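Local coordinates for protein aspartate semialdehyde dehydrogenase (Francisella tularensis subsp. tularensis, PDB 4WOJ) that probably catalyses the NADPH-dependent reductive dephosphorylation of L-aspartyl phosphate to L-aspartate semialdehyde, and assembles as a homodimer, at residues N140-L145 with T166-S171; S144-A149 with T249-I254; S186-I191 with T223-L228; V270-S275 with L318-N323. All blocks are in the same frame, centred on the assembly; numbering follows the deposited sequence. Where two conformers were deposited one is given.

Contact 1: residues N140-L145 with T166-S171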
loop_
_atom_site.group_PDB
_atom_site.type_symbol
_atom_site.label_atom_id
_atom_site.label_comp_id
_atom_site.label_asym_id
_atom_site.label_seq_id
_atom_site.Cartn_x
_atom_site.Cartn_y
_atom_site.Cartn_z
ATOM N N ASN B 140 -12.340 -10.738 11.054
ATOM C CA ASN B 140 -11.215 -10.569 10.154
ATOM C C ASN B 140 -10.373 -9.394 10.655
ATOM O O ASN B 140 -10.892 -8.413 11.204
ATOM C CB ASN B 140 -11.704 -10.351 8.738
ATOM C CG ASN B 140 -10.605 -9.930 7.772
ATOM O OD1 ASN B 140 -10.462 -8.752 7.452
ATOM N ND2 ASN B 140 -9.857 -10.881 7.282
ATOM N N CYS B 141 -9.071 -9.530 10.484
ATOM C CA CYS B 141 -8.104 -8.594 11.031
ATOM C C CYS B 141 -8.318 -7.144 10.534
ATOM O O CYS B 141 -8.155 -6.194 11.291
ATOM C CB CYS B 141 -6.672 -9.093 10.738
ATOM S SG CYS B 141 -6.444 -9.928 9.142
ATOM N N THR B 142 -8.673 -6.987 9.266
ATOM C CA THR B 142 -8.908 -5.671 8.701
ATOM C C THR B 142 -10.064 -4.962 9.418
ATOM O O THR B 142 -9.998 -3.767 9.727
ATOM C CB THR B 142 -9.169 -5.776 7.182
ATOM O OG1 THR B 142 -7.942 -6.117 6.533
ATOM C CG2 THR B 142 -9.670 -4.433 6.596
ATOM N N VAL B 143 -11.110 -5.714 9.731
ATOM C CA VAL B 143 -12.265 -5.150 10.419
ATOM C C VAL B 143 -11.899 -4.786 11.870
ATOM O O VAL B 143 -12.311 -3.768 12.409
ATOM C CB VAL B 143 -13.425 -6.150 10.432
ATOM C CG1 VAL B 143 -14.734 -5.412 10.634
ATOM C CG2 VAL B 143 -13.486 -6.898 9.122
ATOM N N SER B 144 -11.127 -5.655 12.508
ATOM C CA SER B 144 -10.802 -5.446 13.893
ATOM C C SER B 144 -9.964 -4.222 14.030
ATOM O O SER B 144 -10.148 -3.442 14.927
ATOM C CB SER B 144 -10.059 -6.630 14.421
ATOM O OG SER B 144 -11.024 -7.621 14.640
ATOM N N LEU B 145 -9.043 -4.054 13.110
ATOM C CA LEU B 145 -8.068 -3.000 13.226
ATOM C C LEU B 145 -8.633 -1.664 12.840
ATOM O O LEU B 145 -8.209 -0.654 13.329
ATOM C CB LEU B 145 -6.848 -3.347 12.364
ATOM C CG LEU B 145 -6.068 -4.499 13.009
ATOM C CD1 LEU B 145 -4.931 -4.992 12.147
ATOM C CD2 LEU B 145 -5.558 -4.053 14.356
ATOM N N THR B 166 -5.909 -1.316 1.859
ATOM C CA THR B 166 -5.075 -1.936 2.820
ATOM C C THR B 166 -3.734 -2.300 2.229
ATOM O O THR B 166 -3.557 -2.369 1.011
ATOM C CB THR B 166 -5.672 -3.203 3.411
ATOM O OG1 THR B 166 -5.491 -4.281 2.493
ATOM C CG2 THR B 166 -7.152 -3.011 3.727
ATOM N N TYR B 167 -2.797 -2.440 3.143
ATOM C CA TYR B 167 -1.397 -2.672 2.871
ATOM C C TYR B 167 -1.130 -3.737 3.887
ATOM O O TYR B 167 -0.762 -3.452 5.009
ATOM C CB TYR B 167 -0.571 -1.438 3.187
ATOM C CG TYR B 167 -0.853 -0.129 2.397
ATOM C CD1 TYR B 167 -2.021 0.603 2.555
ATOM C CD2 TYR B 167 0.119 0.393 1.551
ATOM C CE1 TYR B 167 -2.241 1.797 1.838
ATOM C CE2 TYR B 167 -0.075 1.575 0.843
ATOM C CZ TYR B 167 -1.263 2.276 0.988
ATOM O OH TYR B 167 -1.401 3.429 0.239
ATOM N N GLN B 168 -1.498 -4.951 3.533
ATOM C CA GLN B 168 -1.528 -6.066 4.443
ATOM C C GLN B 168 -0.296 -6.949 4.486
ATOM O O GLN B 168 0.240 -7.359 3.462
ATOM C CB GLN B 168 -2.667 -6.969 4.060
ATOM C CG GLN B 168 -3.969 -6.319 4.408
ATOM C CD GLN B 168 -5.127 -7.177 4.024
ATOM O OE1 GLN B 168 -6.056 -6.710 3.334
ATOM N NE2 GLN B 168 -5.120 -8.435 4.496
ATOM N N ALA B 169 0.099 -7.272 5.696
ATOM C CA ALA B 169 1.324 -8.030 5.957
ATOM C C ALA B 169 1.121 -9.536 5.782
ATOM O O ALA B 169 0.012 -10.070 5.784
ATOM C CB ALA B 169 1.806 -7.732 7.351
ATOM N N ILE B 170 2.241 -10.219 5.640
ATOM C CA ILE B 170 2.204 -11.574 5.185
ATOM C C ILE B 170 1.738 -12.470 6.304
ATOM O O ILE B 170 1.237 -13.527 6.041
ATOM C CB ILE B 170 3.555 -12.000 4.583
ATOM C CG1 ILE B 170 3.426 -13.340 3.862
ATOM C CG2 ILE B 170 4.660 -12.083 5.660
ATOM C CD1 ILE B 170 2.394 -13.391 2.755
ATOM N N SER B 171 1.843 -12.034 7.556
ATOM C CA SER B 171 1.498 -12.908 8.685
ATOM C C SER B 171 0.107 -13.438 8.648
ATOM O O SER B 171 -0.141 -14.545 9.085
ATOM C CB SER B 171 1.764 -12.239 10.031
ATOM O OG SER B 171 1.014 -11.090 10.222
#

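Contact 2: residues S144-A149 with T249-I254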
loop_
_atom_site.group_PDB
_atom_site.type_symbol
_atom_site.label_atom_id
_atom_site.label_comp_id
_atom_site.label_asym_id
_atom_site.label_seq_id
_atom_site.Cartn_x
_atom_site.Cartn_y
_atom_site.Cartn_z
ATOM N N SER B 144 -11.127 -5.655 12.508
ATOM C CA SER B 144 -10.802 -5.446 13.893
ATOM C C SER B 144 -9.964 -4.222 14.030
ATOM O O SER B 144 -10.148 -3.442 14.927
ATOM C CB SER B 144 -10.059 -6.630 14.421
ATOM O OG SER B 144 -11.024 -7.621 14.640
ATOM N N LEU B 145 -9.043 -4.054 13.110
ATOM C CA LEU B 145 -8.068 -3.000 13.226
ATOM C C LEU B 145 -8.633 -1.664 12.840
ATOM O O LEU B 145 -8.209 -0.654 13.329
ATOM C CB LEU B 145 -6.848 -3.347 12.364
ATOM C CG LEU B 145 -6.068 -4.499 13.009
ATOM C CD1 LEU B 145 -4.931 -4.992 12.147
ATOM C CD2 LEU B 145 -5.558 -4.053 14.356
ATOM N N MET B 146 -9.571 -1.667 11.907
ATOM C CA MET B 146 -10.184 -0.441 11.446
ATOM C C MET B 146 -11.146 0.083 12.488
ATOM O O MET B 146 -11.125 1.255 12.863
ATOM C CB MET B 146 -10.960 -0.743 10.192
ATOM C CG MET B 146 -11.663 0.455 9.654
ATOM S SD MET B 146 -12.893 -0.146 8.504
ATOM C CE MET B 146 -14.308 0.164 9.535
ATOM N N SER B 147 -11.986 -0.819 12.962
ATOM C CA SER B 147 -13.052 -0.460 13.856
ATOM C C SER B 147 -12.492 0.131 15.118
ATOM O O SER B 147 -13.014 1.124 15.623
ATOM C CB SER B 147 -13.883 -1.701 14.212
ATOM O OG SER B 147 -14.399 -2.296 13.031
ATOM N N LEU B 148 -11.425 -0.482 15.638
ATOM C CA LEU B 148 -10.708 0.062 16.802
ATOM C C LEU B 148 -10.115 1.452 16.548
ATOM O O LEU B 148 -10.111 2.294 17.433
ATOM C CB LEU B 148 -9.574 -0.897 17.280
ATOM C CG LEU B 148 -10.018 -2.218 17.909
ATOM C CD1 LEU B 148 -8.878 -3.240 17.923
ATOM C CD2 LEU B 148 -10.527 -1.993 19.318
ATOM N N ALA B 149 -9.580 1.685 15.368
ATOM C CA ALA B 149 -8.941 2.960 15.091
ATOM C C ALA B 149 -9.977 4.115 15.065
ATOM O O ALA B 149 -9.763 5.171 15.652
ATOM C CB ALA B 149 -8.213 2.895 13.778
ATOM N N THR B 249 -19.910 -6.657 6.174
ATOM C CA THR B 249 -20.866 -7.520 6.869
ATOM C C THR B 249 -20.479 -7.789 8.309
ATOM O O THR B 249 -21.330 -7.792 9.199
ATOM C CB THR B 249 -21.014 -8.858 6.116
ATOM O OG1 THR B 249 -19.728 -9.266 5.605
ATOM C CG2 THR B 249 -22.001 -8.670 4.942
ATOM N N GLU B 250 -19.190 -7.982 8.526
ATOM C CA GLU B 250 -18.623 -8.171 9.880
ATOM C C GLU B 250 -18.709 -6.896 10.736
ATOM O O GLU B 250 -19.143 -6.943 11.888
ATOM C CB GLU B 250 -17.170 -8.671 9.802
ATOM C CG GLU B 250 -17.068 -10.056 9.171
ATOM C CD GLU B 250 -15.658 -10.644 9.143
ATOM O OE1 GLU B 250 -14.752 -10.112 9.826
ATOM O OE2 GLU B 250 -15.453 -11.628 8.393
ATOM N N LEU B 251 -18.325 -5.761 10.157
ATOM C CA LEU B 251 -18.468 -4.473 10.846
ATOM C C LEU B 251 -19.914 -4.253 11.284
ATOM O O LEU B 251 -20.183 -3.882 12.423
ATOM C CB LEU B 251 -18.025 -3.291 9.963
ATOM C CG LEU B 251 -18.242 -1.900 10.592
ATOM C CD1 LEU B 251 -17.289 -1.713 11.760
ATOM C CD2 LEU B 251 -18.089 -0.772 9.603
ATOM N N ASN B 252 -20.850 -4.491 10.382
ATOM C CA ASN B 252 -22.282 -4.325 10.726
ATOM C C ASN B 252 -22.777 -5.375 11.726
ATOM O O ASN B 252 -23.561 -5.075 12.617
ATOM C CB ASN B 252 -23.119 -4.207 9.461
ATOM C CG ASN B 252 -22.876 -2.868 8.771
ATOM O OD1 ASN B 252 -23.359 -1.834 9.235
ATOM N ND2 ASN B 252 -22.049 -2.861 7.729
ATOM N N LYS B 253 -22.242 -6.582 11.642
ATOM C CA LYS B 253 -22.563 -7.584 12.666
ATOM C C LYS B 253 -21.999 -7.153 14.034
ATOM O O LYS B 253 -22.665 -7.286 15.040
ATOM C CB LYS B 253 -22.093 -8.977 12.271
ATOM C CG LYS B 253 -22.408 -10.007 13.337
ATOM C CD LYS B 253 -22.481 -11.438 12.811
ATOM C CE LYS B 253 -23.183 -12.317 13.843
ATOM N NZ LYS B 253 -23.188 -13.758 13.456
ATOM N N ILE B 254 -20.778 -6.631 14.065
ATOM C CA ILE B 254 -20.157 -6.252 15.336
ATOM C C ILE B 254 -20.909 -5.110 15.972
ATOM O O ILE B 254 -21.116 -5.083 17.180
ATOM C CB ILE B 254 -18.689 -5.826 15.170
ATOM C CG1 ILE B 254 -17.821 -7.021 14.790
ATOM C CG2 ILE B 254 -18.154 -5.230 16.469
ATOM C CD1 ILE B 254 -16.392 -6.661 14.445
#

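Contact 3: residues S186-I191 with T223-L228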
loop_
_atom_site.group_PDB
_atom_site.type_symbol
_atom_site.label_atom_id
_atom_site.label_comp_id
_atom_site.label_asym_id
_atom_site.label_seq_id
_atom_site.Cartn_x
_atom_site.Cartn_y
_atom_site.Cartn_z
ATOM N N SER B 186 15.855 -13.044 0.687
ATOM C CA SER B 186 17.212 -13.504 0.956
ATOM C C SER B 186 17.919 -13.847 -0.328
ATOM O O SER B 186 19.004 -13.334 -0.603
ATOM C CB SER B 186 17.202 -14.718 1.873
ATOM O OG SER B 186 18.471 -15.367 1.838
ATOM N N LEU B 187 17.279 -14.693 -1.121
ATOM C CA LEU B 187 17.840 -15.134 -2.405
ATOM C C LEU B 187 18.096 -13.999 -3.395
ATOM O O LEU B 187 19.190 -13.900 -3.967
ATOM C CB LEU B 187 16.921 -16.155 -3.054
ATOM C CG LEU B 187 16.721 -17.451 -2.251
ATOM C CD1 LEU B 187 15.584 -18.273 -2.844
ATOM C CD2 LEU B 187 18.018 -18.263 -2.208
ATOM N N LEU B 188 17.097 -13.136 -3.567
ATOM C CA LEU B 188 17.251 -11.956 -4.398
ATOM C C LEU B 188 18.376 -11.080 -3.914
ATOM O O LEU B 188 19.063 -10.459 -4.719
ATOM C CB LEU B 188 15.992 -11.104 -4.397
ATOM C CG LEU B 188 14.730 -11.788 -4.823
ATOM C CD1 LEU B 188 13.579 -10.819 -4.640
ATOM C CD2 LEU B 188 14.850 -12.198 -6.259
ATOM N N SER B 189 18.548 -10.988 -2.604
ATOM C CA SER B 189 19.647 -10.186 -2.048
ATOM C C SER B 189 21.004 -10.763 -2.398
ATOM O O SER B 189 21.970 -10.017 -2.554
ATOM C CB SER B 189 19.561 -10.055 -0.521
ATOM O OG SER B 189 18.301 -9.563 -0.101
ATOM N N LYS B 190 21.088 -12.085 -2.490
ATOM C CA LYS B 190 22.372 -12.732 -2.810
ATOM C C LYS B 190 22.774 -12.421 -4.228
ATOM O O LYS B 190 23.879 -11.930 -4.459
ATOM C CB LYS B 190 22.333 -14.244 -2.600
ATOM C CG LYS B 190 22.652 -14.610 -1.166
ATOM C CD LYS B 190 22.202 -16.012 -0.814
ATOM C CE LYS B 190 22.517 -16.296 0.651
ATOM N NZ LYS B 190 21.521 -17.222 1.248
ATOM N N ILE B 191 21.868 -12.665 -5.170
ATOM C CA ILE B 191 22.181 -12.375 -6.563
ATOM C C ILE B 191 22.488 -10.894 -6.811
ATOM O O ILE B 191 23.227 -10.581 -7.719
ATOM C CB ILE B 191 21.137 -12.889 -7.556
ATOM C CG1 ILE B 191 21.704 -12.682 -8.963
ATOM C CG2 ILE B 191 19.824 -12.127 -7.411
ATOM C CD1 ILE B 191 21.021 -13.421 -10.103
ATOM N N THR B 223 6.065 -13.864 -6.463
ATOM C CA THR B 223 6.997 -13.274 -5.543
ATOM C C THR B 223 6.411 -11.991 -4.913
ATOM O O THR B 223 5.986 -11.083 -5.621
ATOM C CB THR B 223 8.318 -12.960 -6.251
ATOM O OG1 THR B 223 8.902 -14.179 -6.730
ATOM C CG2 THR B 223 9.255 -12.294 -5.292
ATOM N N LEU B 224 6.407 -11.926 -3.582
ATOM C CA LEU B 224 5.932 -10.745 -2.845
ATOM C C LEU B 224 7.050 -9.723 -2.611
ATOM O O LEU B 224 6.802 -8.518 -2.533
ATOM C CB LEU B 224 5.300 -11.186 -1.516
ATOM C CG LEU B 224 4.760 -10.134 -0.542
ATOM C CD1 LEU B 224 3.794 -9.202 -1.242
ATOM C CD2 LEU B 224 4.091 -10.784 0.664
ATOM N N ALA B 225 8.289 -10.188 -2.536
ATOM C CA ALA B 225 9.416 -9.264 -2.302
ATOM C C ALA B 225 9.564 -8.267 -3.462
ATOM O O ALA B 225 9.497 -8.658 -4.623
ATOM C CB ALA B 225 10.728 -10.026 -2.099
ATOM N N TYR B 226 9.802 -7.002 -3.118
ATOM C CA TYR B 226 9.808 -5.887 -4.076
ATOM C C TYR B 226 8.556 -5.907 -4.929
ATOM O O TYR B 226 8.578 -5.572 -6.116
ATOM C CB TYR B 226 11.045 -5.912 -4.965
ATOM C CG TYR B 226 12.352 -5.863 -4.182
ATOM C CD1 TYR B 226 12.737 -4.722 -3.484
ATOM C CD2 TYR B 226 13.199 -6.962 -4.155
ATOM C CE1 TYR B 226 13.922 -4.693 -2.762
ATOM C CE2 TYR B 226 14.387 -6.934 -3.460
ATOM C CZ TYR B 226 14.749 -5.808 -2.759
ATOM O OH TYR B 226 15.949 -5.816 -2.073
ATOM N N ASN B 227 7.449 -6.297 -4.317
ATOM C CA ASN B 227 6.244 -6.411 -5.058
ATOM C C ASN B 227 5.032 -6.104 -4.209
ATOM O O ASN B 227 5.141 -5.754 -3.064
ATOM C CB ASN B 227 6.184 -7.820 -5.639
ATOM C CG ASN B 227 5.348 -7.887 -6.885
ATOM O OD1 ASN B 227 5.027 -6.858 -7.471
ATOM N ND2 ASN B 227 4.960 -9.092 -7.284
ATOM N N LEU B 228 3.873 -6.190 -4.811
ATOM C CA LEU B 228 2.612 -6.152 -4.050
ATOM C C LEU B 228 1.530 -6.950 -4.798
ATOM O O LEU B 228 1.615 -7.117 -5.991
ATOM C CB LEU B 228 2.186 -4.718 -3.715
ATOM C CG LEU B 228 1.966 -3.755 -4.849
ATOM C CD1 LEU B 228 0.645 -4.021 -5.582
ATOM C CD2 LEU B 228 1.961 -2.346 -4.286
#

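Contact 4: residues V270-S275 with L318-N323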
loop_
_atom_site.group_PDB
_atom_site.type_symbol
_atom_site.label_atom_id
_atom_site.label_comp_id
_atom_site.label_asym_id
_atom_site.label_seq_id
_atom_site.Cartn_x
_atom_site.Cartn_y
_atom_site.Cartn_z
ATOM N N VAL B 270 1.286 -6.717 0.876
ATOM C CA VAL B 270 2.580 -5.977 0.737
ATOM C C VAL B 270 3.674 -6.675 1.540
ATOM O O VAL B 270 3.344 -7.543 2.351
ATOM C CB VAL B 270 2.502 -4.500 1.187
ATOM C CG1 VAL B 270 1.481 -3.726 0.347
ATOM C CG2 VAL B 270 2.201 -4.398 2.683
ATOM N N PRO B 271 4.964 -6.318 1.307
ATOM C CA PRO B 271 6.065 -7.005 1.941
ATOM C C PRO B 271 6.335 -6.490 3.344
ATOM O O PRO B 271 7.459 -6.070 3.644
ATOM C CB PRO B 271 7.273 -6.702 1.019
ATOM C CG PRO B 271 6.722 -6.015 -0.182
ATOM C CD PRO B 271 5.448 -5.407 0.256
ATOM N N SER B 272 5.299 -6.524 4.178
ATOM C CA SER B 272 5.417 -6.299 5.597
ATOM C C SER B 272 5.280 -7.636 6.297
ATOM O O SER B 272 4.750 -8.579 5.751
ATOM C CB SER B 272 4.298 -5.370 6.080
ATOM O OG SER B 272 4.518 -4.066 5.628
ATOM N N LEU B 273 5.705 -7.689 7.534
ATOM C CA LEU B 273 5.674 -8.913 8.266
ATOM C C LEU B 273 4.464 -9.120 9.191
ATOM O O LEU B 273 3.847 -10.177 9.083
ATOM C CB LEU B 273 6.982 -9.080 8.991
ATOM C CG LEU B 273 8.220 -9.276 8.073
ATOM C CD1 LEU B 273 9.520 -9.202 8.878
ATOM C CD2 LEU B 273 8.205 -10.573 7.271
ATOM N N ARG B 274 4.122 -8.198 10.097
ATOM C CA ARG B 274 2.994 -8.460 11.011
ATOM C C ARG B 274 2.037 -7.322 11.302
ATOM O O ARG B 274 1.063 -7.521 12.013
ATOM C CB ARG B 274 3.445 -9.075 12.337
ATOM C CG ARG B 274 4.733 -8.535 12.919
ATOM C CD ARG B 274 4.994 -9.116 14.292
ATOM N NE ARG B 274 3.874 -9.053 15.213
ATOM C CZ ARG B 274 3.827 -9.693 16.386
ATOM N NH1 ARG B 274 4.858 -10.465 16.780
ATOM N NH2 ARG B 274 2.753 -9.567 17.183
ATOM N N SER B 275 2.249 -6.169 10.695
ATOM C CA SER B 275 1.363 -5.075 10.894
ATOM C C SER B 275 0.549 -4.708 9.640
ATOM O O SER B 275 1.119 -4.581 8.561
ATOM C CB SER B 275 2.148 -3.888 11.384
ATOM O OG SER B 275 2.293 -3.988 12.778
ATOM N N LEU B 318 3.981 6.071 12.622
ATOM C CA LEU B 318 2.802 5.540 11.853
ATOM C C LEU B 318 3.210 4.464 10.851
ATOM O O LEU B 318 2.955 4.601 9.679
ATOM C CB LEU B 318 2.063 6.662 11.149
ATOM C CG LEU B 318 0.634 6.382 10.697
ATOM C CD1 LEU B 318 -0.257 5.994 11.863
ATOM C CD2 LEU B 318 0.094 7.640 10.062
ATOM N N THR B 319 3.927 3.438 11.320
ATOM C CA THR B 319 4.535 2.478 10.452
ATOM C C THR B 319 4.578 1.100 11.081
ATOM O O THR B 319 4.488 0.970 12.299
ATOM C CB THR B 319 5.986 2.861 10.094
ATOM O OG1 THR B 319 6.866 2.545 11.191
ATOM C CG2 THR B 319 6.090 4.318 9.732
ATOM N N PRO B 320 4.685 0.062 10.240
ATOM C CA PRO B 320 4.772 -1.311 10.678
ATOM C C PRO B 320 5.977 -1.551 11.585
ATOM O O PRO B 320 5.885 -2.290 12.582
ATOM C CB PRO B 320 4.957 -2.070 9.361
ATOM C CG PRO B 320 4.281 -1.249 8.335
ATOM C CD PRO B 320 4.319 0.162 8.810
ATOM N N GLN B 321 7.097 -0.943 11.203
ATOM C CA GLN B 321 8.287 -0.962 12.003
ATOM C C GLN B 321 7.950 -0.527 13.399
ATOM O O GLN B 321 8.301 -1.172 14.377
ATOM C CB GLN B 321 9.326 0.018 11.453
ATOM C CG GLN B 321 10.709 -0.158 12.079
ATOM C CD GLN B 321 11.612 1.039 11.853
ATOM O OE1 GLN B 321 11.220 2.194 12.105
ATOM N NE2 GLN B 321 12.826 0.776 11.377
ATOM N N ALA B 322 7.279 0.599 13.502
ATOM C CA ALA B 322 7.040 1.168 14.812
ATOM C C ALA B 322 6.066 0.346 15.641
ATOM O O ALA B 322 6.214 0.242 16.834
ATOM C CB ALA B 322 6.516 2.592 14.670
ATOM N N ASN B 323 5.092 -0.236 14.959
ATOM C CA ASN B 323 3.899 -0.756 15.589
ATOM C C ASN B 323 3.892 -2.249 15.873
ATOM O O ASN B 323 3.227 -2.708 16.794
ATOM C CB ASN B 323 2.724 -0.469 14.663
ATOM C CG ASN B 323 1.486 -1.172 15.102
ATOM O OD1 ASN B 323 1.371 -2.401 14.956
ATOM N ND2 ASN B 323 0.547 -0.405 15.672
#

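Contact 1: residues N140-L145 with T166-S171
T142, in the first turn of helix 141-149, faces T166 of strand 159-167, the nearest CA pair of the two segments being T142 CA and T166 CA, 8.0 Å apart. The motif is an N-capped helix start carrying C141, the predicted acyl-thioester nucleophile. N140 is the N-cap: T142 N donates to N140 OD1 over 3.1 Å, approaching from well above the carbonyl plane (62° out of it) and not along a lone pair.

Across the gap the touching is light and made by branches. T142 CG2 lies anti to its backbone N (T142 OG1 chi1 is -71°), which brings this methyl to 4.1 Å from T166 CG2; the two side chains cross at about a right angle. T142 OG1 stands 3.8 Å from Q168 OE1, too far for a hydrogen bond. Q168 OE1 is instead held from within its own segment, while Q168 NE2 makes a weak bond to E243 OE2, the same oxygen that receives N140 ND2. One carboxylate thus links the cap to the glutamine. The Q168 side chain comes within about 4 Å of that of H276, the predicted proton acceptor, so the amide belongs to the wall of the probable active site. T166 OG1, which also bonds V268 N, fixes that amide by donating to Q168 OE1 over 2.6 Å, in the carbonyl plane and on a lone pair.

Contact 2: residues S144-A149 with T249-I254
M146 and S147 pack on L251, the first through a methyl and the second through its hydroxyl, in a helix-to-helix contact between helix 141-149 and helix 242-255 of the dimerisation domain; S147 CA and L251 CA are 7.4 Å apart. The one clear hydrophobic pair is M146 CE with L251 CD2 at 3.9 Å. M146 leaves its helix with CG anti to the backbone N and bends at chi3 (107°), which turns the terminal methyl across the isobutyl group of L251 at about a right angle. The second L251 methyl, CD1, is 4.2 Å from M146 CE, so the M146 methyl lies near both branches of the leucine.

The other kind of contact sets a hydroxyl against a methyl. S147 OG approaches L251 CD1 to 3.2 Å, a tight fit for an oxygen and a carbon. The hydroxyl is not left to the leucine, because it is hydrogen-bonded to V143 O one turn back in its own helix. With OG beside the backbone N (chi1 -58°), it can serve that carbonyl while its flank meets L251.

On the strand side, M146 touches Q278 and L280 of strand 275-284, and L145 reaches I329 of strand 329-336. Helix 141-149 therefore lies between helix 242-255 and these strands, with helix 118-130 touching both S147 and I254.

Contact 3: residues S186-I191 with T223-L228
Behind the loop surface that meets L188, N227 ND2 donates to T223 O over 2.8 Å. The bond is nearly straight (N-H...O angle 166°), and the nitrogen lies almost on the extended C=O line (178°). T223 O also lies in the plane of the N227 amide, a geometry that links the residue before the turn to the last residue of the turn and limits rotation of the amide. At the other end of that amide, N227 OD1 accepts a weak bond from L228 N and a further bond from Q321 N of the second subunit.

The turn itself is type II, from L224 to N227, closed by a weak N227 N to L224 O bond of 2.9 Å. Y226 occupies its third position with a positive phi of 50°. A225 and Y226, the central pair, present their side chains to helix 175-191, which like the turn belongs to the dimerisation domain; within 186-191 the nearest CA is that of L188, 8.5 Å from A225 CA.

One methyl does all the close touching from 186-191. L188 CD1 is 3.9 Å from A225 CB and equally 3.9 Å from Y226 CD2. It approaches the tyrosine ring at the edge, near the ring plane and not over a face, while the leucine and tyrosine side chains run past each other in opposite directions. L188 also packs on L208 of helix 198-209, and Y226 on L205 of that helix. The dimer interface adjoins: S189 OG hydrogen-bonds S189 OG of the second subunit, and Y226 packs on T185 of that subunit.

Contact 4: residues V270-S275 with L318-N323
S275, the first residue of strand 275-284, lies against P320, the first residue of the short helix 320-323, with only 5.1 Å between S275 CA and P320 CA. The approach to S275 is a loop containing an inverse gamma turn centred on P271, closed by a weak S272 N to V270 O bond. The helix has an N-cap at T319, whose OG1 accepts from A322 N over 3.0 Å.

Close backbones leave little room for side chains, and the packing is correspondingly direct. S275 CB rests 3.7 Å from P320 CA and 3.9 Å from P320 CB, so the serine methylene abuts the base of the proline ring. S272 OG meets the far corner of the same ring, 3.9 Å from P320 CG. The two serines thus touch different atoms of one proline.

The main polar partner of S275 OG is S324 OG, just beyond the helix, to which it is hydrogen-bonded. A second link runs to N323, the last residue of the helix: S275 OG donates to N323 OD1 over 2.8 Å. The donor is tilted 29° from the carbonyl plane. N323 is modelled in two conformers, so this bond is somewhat doubtful. In the conformer that makes it, CG lies anti to the backbone N (chi1 170°), carrying the amide over toward S275 while N323 ND2 bonds D328 O. A buried hydroxyl held by S324, with N323 as a possible second partner, and a methylene against a proline probably help to hold the start of the strand just before H276, the predicted proton acceptor.

In the fold
Contacts 1 and 2 share helix 141-149, with centres about 12 Å apart, and are joined where N140 N meets E250 OE1. Contact 1 closes along the chain before contacts 3 and 4 open, while contact 3 is nested within the loop closed by contact 2, about 33 Å away between centres and across the centre of the chain. Contacts 1 and 4, centres about 11 Å apart, are tied by backbone bonds Q168 O to V270 N and I170 N to S272 O. Strands 159-167 and 275-284 are neighbours in the mixed sheet. Contacts 3 and 4 lie wholly in the dimerisation domain. Contacts 1, 3 and 4 all touch the second subunit, contact 1 holding the predicted nucleophile C141.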